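Local coordinates for protein member of s1p family of ribosomal proteins (PDB 5YH1) that probably acts as an exonuclease on nucleic acids through its manganese-binding DHH domain, the part of the longer protein held in this chain, at residues 26-31 / 240-245. Numbering follows the deposited sequence.
Sequences GFLVKS and LEYAKE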
loop_
_atom_site.group_PDB
_atom_site.type_symbol
_atom_site.label_atom_id
_atom_site.label_comp_id
_atom_site.label_asym_id
_atom_site.label_seq_id
_atom_site.Cartn_x
_atom_site.Cartn_y
_atom_site.Cartn_z
ATOM N N GLY A 26 4.993 -37.255 22.851
ATOM C CA GLY A 26 6.267 -36.810 23.392
ATOM C C GLY A 26 6.836 -35.639 22.607
ATOM O O GLY A 26 6.081 -34.824 22.058
ATOM N N PHE A 27 8.172 -35.563 22.572
ATOM C CA PHE A 27 8.900 -34.490 21.902
ATOM C C PHE A 27 10.070 -35.029 21.083
ATOM O O PHE A 27 10.481 -36.171 21.258
ATOM C CB PHE A 27 9.411 -33.499 22.931
ATOM C CG PHE A 27 8.328 -32.877 23.750
ATOM C CD1 PHE A 27 7.388 -32.049 23.159
ATOM C CD2 PHE A 27 8.244 -33.121 25.113
ATOM C CE1 PHE A 27 6.383 -31.462 23.911
ATOM C CE2 PHE A 27 7.244 -32.548 25.869
ATOM C CZ PHE A 27 6.308 -31.713 25.269
ATOM N N LEU A 28 10.605 -34.197 20.190
ATOM C CA LEU A 28 11.706 -34.597 19.307
ATOM C C LEU A 28 13.061 -34.581 20.004
ATOM O O LEU A 28 14.020 -35.161 19.504
ATOM C CB LEU A 28 11.769 -33.678 18.088
ATOM C CG LEU A 28 10.619 -33.813 17.101
ATOM C CD1 LEU A 28 10.627 -32.638 16.127
ATOM C CD2 LEU A 28 10.712 -35.132 16.352
ATOM N N VAL A 29 13.120 -33.908 21.147
ATOM C CA VAL A 29 14.348 -33.695 21.898
ATOM C C VAL A 29 14.039 -33.846 23.386
ATOM O O VAL A 29 12.865 -33.818 23.770
ATOM C CB VAL A 29 14.890 -32.269 21.672
ATOM C CG1 VAL A 29 15.164 -32.028 20.193
ATOM C CG2 VAL A 29 13.914 -31.225 22.203
ATOM N N LYS A 30 15.082 -33.971 24.212
ATOM C CA LYS A 30 14.937 -33.954 25.671
ATOM C C LYS A 30 14.927 -32.518 26.160
ATOM O O LYS A 30 15.783 -31.724 25.770
ATOM C CB LYS A 30 16.086 -34.698 26.380
ATOM C CG LYS A 30 16.480 -36.038 25.765
ATOM C CD LYS A 30 16.747 -37.101 26.832
ATOM C CE LYS A 30 17.727 -38.175 26.361
ATOM N NZ LYS A 30 19.141 -37.801 26.651
ATOM N N SER A 31 13.981 -32.192 27.037
ATOM C CA SER A 31 13.804 -30.824 27.500
ATOM C C SER A 31 12.839 -30.777 28.681
ATOM O O SER A 31 11.670 -31.131 28.541
ATOM C CB SER A 31 13.228 -29.954 26.369
ATOM O OG SER A 31 12.906 -28.648 26.828
ATOM N N LEU A 240 19.284 -29.806 15.724
ATOM C CA LEU A 240 20.211 -29.812 14.582
ATOM C C LEU A 240 20.456 -31.188 13.953
ATOM O O LEU A 240 20.709 -31.293 12.746
ATOM C CB LEU A 240 21.562 -29.238 15.001
ATOM C CG LEU A 240 21.655 -27.721 15.155
ATOM C CD1 LEU A 240 23.040 -27.368 15.689
ATOM C CD2 LEU A 240 21.388 -26.998 13.835
ATOM N N GLU A 241 20.404 -32.236 14.767
ATOM C CA GLU A 241 20.629 -33.592 14.277
ATOM C C GLU A 241 19.592 -34.022 13.237
ATOM O O GLU A 241 19.918 -34.758 12.306
ATOM C CB GLU A 241 20.677 -34.572 15.456
ATOM C CG GLU A 241 21.949 -34.444 16.284
ATOM C CD GLU A 241 23.142 -35.042 15.557
ATOM O OE1 GLU A 241 23.217 -36.290 15.485
ATOM O OE2 GLU A 241 23.981 -34.272 15.032
ATOM N N TYR A 242 18.351 -33.549 13.367
ATOM C CA TYR A 242 17.313 -33.876 12.379
ATOM C C TYR A 242 17.571 -33.208 11.028
ATOM O O TYR A 242 17.194 -33.739 9.985
ATOM C CB TYR A 242 15.931 -33.469 12.879
ATOM C CG TYR A 242 15.465 -34.248 14.085
ATOM C CD1 TYR A 242 14.947 -35.531 13.951
ATOM C CD2 TYR A 242 15.539 -33.698 15.353
ATOM C CE1 TYR A 242 14.522 -36.244 15.057
ATOM C CE2 TYR A 242 15.121 -34.402 16.456
ATOM C CZ TYR A 242 14.616 -35.672 16.303
ATOM O OH TYR A 242 14.189 -36.354 17.417
ATOM N N ALA A 243 18.197 -32.035 11.055
ATOM C CA ALA A 243 18.571 -31.342 9.826
ATOM C C ALA A 243 19.727 -32.086 9.169
ATOM O O ALA A 243 19.731 -32.283 7.958
ATOM C CB ALA A 243 18.960 -29.892 10.116
ATOM N N LYS A 244 20.704 -32.499 9.970
ATOM C CA LYS A 244 21.833 -33.280 9.443
ATOM C C LYS A 244 21.397 -34.545 8.703
ATOM O O LYS A 244 21.899 -34.821 7.616
ATOM C CB LYS A 244 22.843 -33.601 10.548
ATOM C CG LYS A 244 23.985 -32.606 10.558
ATOM C CD LYS A 244 24.205 -31.925 11.886
ATOM C CE LYS A 244 25.087 -30.711 11.658
ATOM N NZ LYS A 244 25.586 -30.102 12.908
ATOM N N GLU A 245 20.435 -35.271 9.265
ATOM C CA GLU A 245 19.874 -36.460 8.615
ATOM C C GLU A 245 19.358 -36.175 7.211
ATOM O O GLU A 245 19.389 -37.060 6.367
ATOM C CB GLU A 245 18.724 -37.051 9.441
ATOM C CG GLU A 245 19.153 -37.784 10.699
ATOM C CD GLU A 245 17.991 -38.101 11.639
ATOM O OE1 GLU A 245 16.813 -38.137 11.190
ATOM O OE2 GLU A 245 18.269 -38.307 12.846
#
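The phenol of Tyr242 reaches out from helix 234-245 and gives its hydroxyl to the backbone carbonyl of Leu28: OH to O is modelled at 2.4 Å, very short for such a hydrogen bond, so the exact length is doubtful. The direction is reasonable nonetheless. Leu28 O sits in the ring plane, at its edge, and the angle from Tyr242 CZ through Tyr242 OH to Leu28 O is 119°, right for a phenolic proton lying flat with the ring; the angle at the acceptor, from Leu28 C through Leu28 O to Tyr242 OH, is about 130°. Apolar contacts flank this bond. Leu28 CB comes to 3.8 Å from Tyr242 CE2, its CD2 branch packs 3.9 Å from CZ, and Val29 CG1 touches more loosely at the ring edge, 4.4 Å from CE2. With chi1 at -66°, the tyrosine CG stands opposite its own carbonyl carbon, which sends the ring off the helix toward the loop. A phenylalanine here would probably keep most of the apolar contact but leave Leu28 O without this hydroxyl partner. One step out, the amide N of Leu28 is bonded to Glu205 and that of Lys30 to Gln238, so the loop is held by its backbone from two helices. Val29 packs on Glu235, Gln238 and Tyr239, which precede Tyr242 along the same helix. Ser31 then serves as N-cap of helix 32-53, its OG meeting Leu34 N and also Glu235. Away from the manganese site, a tyrosine hydroxyl-to-carbonyl bond thus joins the loop between helices 2-20 and 32-53 to the later helix 234-245, within this construct's DHH domain.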